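PDB 3FOJ: uncharacterized protein, which is of unknown function but has a rhodanese-like domain and may, like rhodaneses, take part in sulfur transfer. Local coordinates for residues Tyr60-Ala65 with Val84-Gly89; Pro18-Asp23 with Asp55-Tyr60. All blocks are in the same frame, centred on the assembly; numbering follows the deposited sequence.

Contact 1: residues Tyr60-Ala65 with Val84-Gly89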
loop_
_atom_site.group_PDB
_atom_site.type_symbol
_atom_site.label_atom_id
_atom_site.label_comp_id
_atom_site.label_asym_id
_atom_site.label_seq_id
_atom_site.Cartn_x
_atom_site.Cartn_y
_atom_site.Cartn_z
ATOM N N TYR A 60 -3.495 2.235 2.879
ATOM C CA TYR A 60 -3.666 0.987 2.150
ATOM C C TYR A 60 -2.273 0.534 1.740
ATOM O O TYR A 60 -1.551 1.260 1.066
ATOM C CB TYR A 60 -4.574 1.207 0.937
ATOM C CG TYR A 60 -5.996 1.550 1.333
ATOM C CD1 TYR A 60 -6.354 2.851 1.688
ATOM C CD2 TYR A 60 -6.974 0.559 1.403
ATOM C CE1 TYR A 60 -7.661 3.154 2.110
ATOM C CE2 TYR A 60 -8.272 0.850 1.822
ATOM C CZ TYR A 60 -8.609 2.142 2.171
ATOM O OH TYR A 60 -9.894 2.416 2.582
ATOM N N ILE A 61 -1.905 -0.673 2.156
ATOM C CA ILE A 61 -0.570 -1.205 1.905
ATOM C C ILE A 61 -0.538 -2.231 0.786
ATOM O O ILE A 61 -1.322 -3.176 0.782
ATOM C CB ILE A 61 -0.024 -1.855 3.192
ATOM C CG1 ILE A 61 -0.275 -0.925 4.395
ATOM C CG2 ILE A 61 1.445 -2.200 3.025
ATOM C CD1 ILE A 61 0.320 0.477 4.275
ATOM N N ILE A 62 0.389 -2.056 -0.154
ATOM C CA ILE A 62 0.497 -2.984 -1.276
ATOM C C ILE A 62 1.945 -3.412 -1.538
ATOM O O ILE A 62 2.877 -2.630 -1.368
ATOM C CB ILE A 62 -0.120 -2.356 -2.561
ATOM C CG1 ILE A 62 -0.291 -3.425 -3.634
ATOM C CG2 ILE A 62 0.750 -1.208 -3.067
ATOM C CD1 ILE A 62 -1.075 -2.936 -4.839
ATOM N N CYS A 63 2.118 -4.672 -1.929
ATOM C CA CYS A 63 3.433 -5.217 -2.230
ATOM C C CYS A 63 3.299 -6.008 -3.526
ATOM O O CYS A 63 2.332 -5.831 -4.260
ATOM C CB CYS A 63 3.914 -6.129 -1.097
ATOM S SG CYS A 63 2.914 -7.605 -0.827
ATOM N N LYS A 64 4.264 -6.871 -3.818
ATOM C CA LYS A 64 4.201 -7.663 -5.039
ATOM C C LYS A 64 3.077 -8.701 -5.040
ATOM O O LYS A 64 2.283 -8.755 -5.982
ATOM C CB LYS A 64 5.538 -8.377 -5.281
ATOM C CG LYS A 64 5.498 -9.399 -6.417
ATOM C CD LYS A 64 6.731 -10.293 -6.389
ATOM C CE LYS A 64 6.583 -11.482 -7.332
ATOM N NZ LYS A 64 7.684 -12.470 -7.144
ATOM N N ALA A 65 2.995 -9.505 -3.981
ATOM C CA ALA A 65 2.003 -10.579 -3.919
ATOM C C ALA A 65 0.893 -10.545 -2.866
ATOM O O ALA A 65 -0.011 -11.379 -2.914
ATOM C CB ALA A 65 2.730 -11.923 -3.835
ATOM N N VAL A 84 -4.790 -1.064 5.991
ATOM C CA VAL A 84 -5.613 -2.044 5.297
ATOM C C VAL A 84 -4.768 -2.721 4.225
ATOM O O VAL A 84 -4.062 -2.054 3.471
ATOM C CB VAL A 84 -6.826 -1.366 4.629
ATOM C CG1 VAL A 84 -7.701 -2.412 3.952
ATOM C CG2 VAL A 84 -7.620 -0.583 5.669
ATOM N N ASN A 85 -4.839 -4.046 4.159
ATOM C CA ASN A 85 -4.063 -4.786 3.174
ATOM C C ASN A 85 -4.765 -4.846 1.820
ATOM O O ASN A 85 -5.986 -4.961 1.750
ATOM C CB ASN A 85 -3.813 -6.213 3.674
ATOM C CG ASN A 85 -2.846 -6.973 2.790
ATOM O OD1 ASN A 85 -1.775 -6.472 2.469
ATOM N ND2 ASN A 85 -3.218 -8.186 2.401
ATOM N N VAL A 86 -3.993 -4.739 0.744
ATOM C CA VAL A 86 -4.562 -4.842 -0.593
ATOM C C VAL A 86 -4.267 -6.272 -1.045
ATOM O O VAL A 86 -3.128 -6.613 -1.376
ATOM C CB VAL A 86 -3.920 -3.849 -1.572
ATOM C CG1 VAL A 86 -4.560 -4.005 -2.946
ATOM C CG2 VAL A 86 -4.105 -2.426 -1.063
ATOM N N GLU A 87 -5.297 -7.110 -1.039
ATOM C CA GLU A 87 -5.143 -8.513 -1.402
ATOM C C GLU A 87 -4.619 -8.749 -2.814
ATOM O O GLU A 87 -4.993 -8.051 -3.756
ATOM C CB GLU A 87 -6.476 -9.247 -1.233
ATOM C CG GLU A 87 -7.185 -8.955 0.084
ATOM C CD GLU A 87 -8.328 -9.915 0.361
ATOM O OE1 GLU A 87 -9.091 -10.226 -0.580
ATOM O OE2 GLU A 87 -8.468 -10.348 1.525
ATOM N N GLY A 88 -3.738 -9.735 -2.950
ATOM C CA GLY A 88 -3.200 -10.070 -4.258
ATOM C C GLY A 88 -1.979 -9.296 -4.717
ATOM O O GLY A 88 -1.252 -9.755 -5.595
ATOM N N GLY A 89 -1.767 -8.113 -4.150
ATOM C CA GLY A 89 -0.617 -7.303 -4.513
ATOM C C GLY A 89 -0.620 -6.724 -5.916
ATOM O O GLY A 89 -1.628 -6.773 -6.631
HETATM O O HOH W 1 -0.324 -6.306 -1.533
#

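Contact 2: residues Pro18-Asp23 with Asp55-Tyr60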
loop_
_atom_site.group_PDB
_atom_site.type_symbol
_atom_site.label_atom_id
_atom_site.label_comp_id
_atom_site.label_asym_id
_atom_site.label_seq_id
_atom_site.Cartn_x
_atom_site.Cartn_y
_atom_site.Cartn_z
ATOM N N PRO A 18 -8.743 11.084 -2.836
ATOM C CA PRO A 18 -7.803 9.986 -3.075
ATOM C C PRO A 18 -7.385 9.336 -1.759
ATOM O O PRO A 18 -7.250 10.014 -0.742
ATOM C CB PRO A 18 -6.639 10.679 -3.776
ATOM C CG PRO A 18 -6.641 12.036 -3.143
ATOM C CD PRO A 18 -8.114 12.385 -3.129
ATOM N N VAL A 19 -7.193 8.023 -1.778
ATOM C CA VAL A 19 -6.786 7.308 -0.574
ATOM C C VAL A 19 -5.269 7.263 -0.451
ATOM O O VAL A 19 -4.547 7.440 -1.437
ATOM C CB VAL A 19 -7.321 5.859 -0.565
ATOM C CG1 VAL A 19 -8.841 5.864 -0.539
ATOM C CG2 VAL A 19 -6.802 5.106 -1.781
ATOM N N ASN A 20 -4.796 7.033 0.769
ATOM C CA ASN A 20 -3.366 6.948 1.042
ATOM C C ASN A 20 -2.886 5.538 0.721
ATOM O O ASN A 20 -3.346 4.575 1.329
ATOM C CB ASN A 20 -3.089 7.226 2.517
ATOM C CG ASN A 20 -3.569 8.594 2.961
ATOM O OD1 ASN A 20 -3.986 8.768 4.105
ATOM N ND2 ASN A 20 -3.493 9.572 2.071
ATOM N N ILE A 21 -1.964 5.422 -0.230
ATOM C CA ILE A 21 -1.416 4.127 -0.612
ATOM C C ILE A 21 0.083 4.113 -0.334
ATOM O O ILE A 21 0.778 5.079 -0.637
ATOM C CB ILE A 21 -1.617 3.844 -2.117
ATOM C CG1 ILE A 21 -3.109 3.781 -2.442
ATOM C CG2 ILE A 21 -0.918 2.543 -2.503
ATOM C CD1 ILE A 21 -3.400 3.676 -3.925
ATOM N N VAL A 22 0.564 3.020 0.256
ATOM C CA VAL A 22 1.984 2.848 0.545
ATOM C C VAL A 22 2.450 1.555 -0.128
ATOM O O VAL A 22 1.965 0.462 0.187
ATOM C CB VAL A 22 2.267 2.760 2.069
ATOM C CG1 VAL A 22 3.755 2.535 2.309
ATOM C CG2 VAL A 22 1.809 4.038 2.762
ATOM N N ASP A 23 3.373 1.715 -1.072
ATOM C CA ASP A 23 3.966 0.629 -1.856
ATOM C C ASP A 23 5.234 0.204 -1.110
ATOM O O ASP A 23 6.186 0.975 -1.029
ATOM C CB ASP A 23 4.328 1.177 -3.242
ATOM C CG ASP A 23 4.816 0.110 -4.203
ATOM O OD1 ASP A 23 5.425 -0.890 -3.766
ATOM O OD2 ASP A 23 4.607 0.292 -5.423
ATOM N N ASP A 55 -1.716 9.416 12.520
ATOM C CA ASP A 55 -2.609 8.581 13.319
ATOM C C ASP A 55 -4.098 8.811 13.076
ATOM O O ASP A 55 -4.924 7.981 13.452
ATOM C CB ASP A 55 -2.309 8.766 14.809
ATOM C CG ASP A 55 -0.896 8.357 15.173
ATOM O OD1 ASP A 55 -0.496 7.225 14.824
ATOM O OD2 ASP A 55 -0.185 9.162 15.811
ATOM N N ASN A 56 -4.441 9.926 12.443
ATOM C CA ASN A 56 -5.838 10.252 12.183
ATOM C C ASN A 56 -6.302 9.749 10.817
ATOM O O ASN A 56 -7.472 9.882 10.461
ATOM C CB ASN A 56 -6.029 11.769 12.276
ATOM C CG ASN A 56 -7.429 12.162 12.709
ATOM O OD1 ASN A 56 -7.939 11.675 13.722
ATOM N ND2 ASN A 56 -8.052 13.058 11.955
ATOM N N GLU A 57 -5.382 9.155 10.063
ATOM C CA GLU A 57 -5.696 8.663 8.726
ATOM C C GLU A 57 -5.527 7.156 8.576
ATOM O O GLU A 57 -5.042 6.479 9.481
ATOM C CB GLU A 57 -4.817 9.380 7.703
ATOM C CG GLU A 57 -4.962 10.895 7.737
ATOM C CD GLU A 57 -3.927 11.604 6.889
ATOM O OE1 GLU A 57 -3.845 11.315 5.679
ATOM O OE2 GLU A 57 -3.192 12.455 7.435
ATOM N N THR A 58 -5.932 6.646 7.418
ATOM C CA THR A 58 -5.831 5.220 7.119
ATOM C C THR A 58 -4.950 5.018 5.895
ATOM O O THR A 58 -4.985 5.808 4.954
ATOM C CB THR A 58 -7.218 4.613 6.855
ATOM O OG1 THR A 58 -8.046 4.826 8.004
ATOM C CG2 THR A 58 -7.108 3.114 6.588
ATOM N N TYR A 59 -4.158 3.951 5.912
ATOM C CA TYR A 59 -3.248 3.663 4.812
ATOM C C TYR A 59 -3.452 2.280 4.208
ATOM O O TYR A 59 -3.566 1.286 4.927
ATOM C CB TYR A 59 -1.802 3.804 5.295
ATOM C CG TYR A 59 -1.474 5.191 5.788
ATOM C CD1 TYR A 59 -1.865 5.622 7.061
ATOM C CD2 TYR A 59 -0.823 6.100 4.957
ATOM C CE1 TYR A 59 -1.613 6.928 7.484
ATOM C CE2 TYR A 59 -0.572 7.396 5.364
ATOM C CZ TYR A 59 -0.967 7.808 6.625
ATOM O OH TYR A 59 -0.722 9.107 7.006
ATOM N N TYR A 60 -3.495 2.235 2.879
ATOM C CA TYR A 60 -3.666 0.987 2.150
ATOM C C TYR A 60 -2.273 0.534 1.740
ATOM O O TYR A 60 -1.551 1.260 1.066
ATOM C CB TYR A 60 -4.574 1.207 0.937
ATOM C CG TYR A 60 -5.996 1.550 1.333
ATOM C CD1 TYR A 60 -6.354 2.851 1.688
ATOM C CD2 TYR A 60 -6.974 0.559 1.403
ATOM C CE1 TYR A 60 -7.661 3.154 2.110
ATOM C CE2 TYR A 60 -8.272 0.850 1.822
ATOM C CZ TYR A 60 -8.609 2.142 2.171
ATOM O OH TYR A 60 -9.894 2.416 2.582
HETATM O O HOH W 2 -6.763 6.452 2.787
#

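Contact 1: residues Tyr60-Ala65 with Val84-Gly89
The carbonyl oxygen Val-84 O is gripped twice. Ile-61 N donates a nearly straight bond to it (2.9 Å, 169°), and Tyr-60 CA approaches at 3.3 Å in a CA-H...O contact. One step on, Val-86 N donates to Ile-61 O at 3.1 Å, more bent. These bonds join parallel strands 58-62 and 82-86. Tyr-60 and Val-84 lie side by side on one face of the sheet, where Tyr-60 CD2 meets Val-84 CB at 3.8 Å. Ile-61 and Asn-85 occupy the other face, toward helix 67-77. There Asn-85 OD1 bonds Ser-69, and its ND2 reaches the carbonyl of Gly-66.

Beyond Ile-62 the strands part, and water 1 takes over. It accepts from Cys-63 N (3.0 Å) and donates to Val-86 O (2.8 Å). Val-86 to Gly-89 form a type II turn that brings Gly-89 CA to 3.3 Å from Cys-63 O. Having no side chain, Gly-89 packs its backbone directly on that of Cys-63 and Lys-64. Ile-62 CG1 is anti to its backbone N (chi1 -167°), and CD1 beyond it meets Val-86 CG1 at 4.1 Å.

Cys-63 starts the loop into helix 67-77, where rhodaneses carry their active-site cysteine. Where the strands part, a water and a glycine turn, not further strand pairing, link the start of what is probably the active-site loop to strand 82-86.

Contact 2: residues Pro18-Asp23 with Asp55-Tyr60
The central parallel sheet of the rhodanese-like fold pairs strand 20-23 with strand 58-62 here, with Asn-20, Ile-21 and Val-22 set against Tyr-59 and Tyr-60. Two bonds hold the ladder. Tyr-60 N donates to Asn-20 O at 2.8 Å and 175°. Val-22 N donates to Tyr-60 O at 2.9 Å. The CA of Ile-21 adds a CA-H...O contact to that same Tyr-60 O, at 3.3 Å. Both polar groups of the Tyr-60 backbone are therefore used by this one neighbour.

The side chains divide between the two faces of the sheet. On the Tyr-60 face, Tyr-60 CG stands beside the backbone N, anti to the carbonyl carbon (chi1 -67°). Asn-20 O lies at the edge of the ring, near its plane. Val-19 crosses Tyr-60 at about a right angle, its CB 3.8 Å from Tyr-60 CE1. Ile-21 shares this face, but touches the tyrosine side chain only loosely.

On the other face, Asn-20 CB sits 3.5 Å from Tyr-59 CD2. Val-22 CG2 approaches the same ring carbon at 4.0 Å. The ring has outside partners too: its hydroxyl bonds the backbone N of Asn-54, and Phe-53 packs against it edge-to-face. Glu-57 brings its carboxylate close to the Asn-20 amide at the partly exposed end of the pair.

The strands diverge toward that end, and a water spans the opening. Water 2 accepts from Asn-20 N and donates to Thr-58 O, at 2.9 Å each, lying in the plane of the Tyr-60 ring at its edge.

Overall arrangement
The two contacts lie side by side in one parallel sheet, their centres 12 Å apart. Strand 58-62 is common to both, and Tyr-60 belongs to each. Strand 20-23 flanks it on one side and strand 82-86 on the other. Along the chain contact 2 closes before contact 1 opens. Contact 1 pairs the two strands of a beta-alpha-beta unit whose connection contains helix 67-77. Probable backbone bonds Ile-62 N to Val-22 O and Val-84 N to Tyr-59 O carry the ladders on. Ile-61 CD1 also packs on Val-22 CB. The middle strand is thus held from both sides before it leads into the loop at Cys-63.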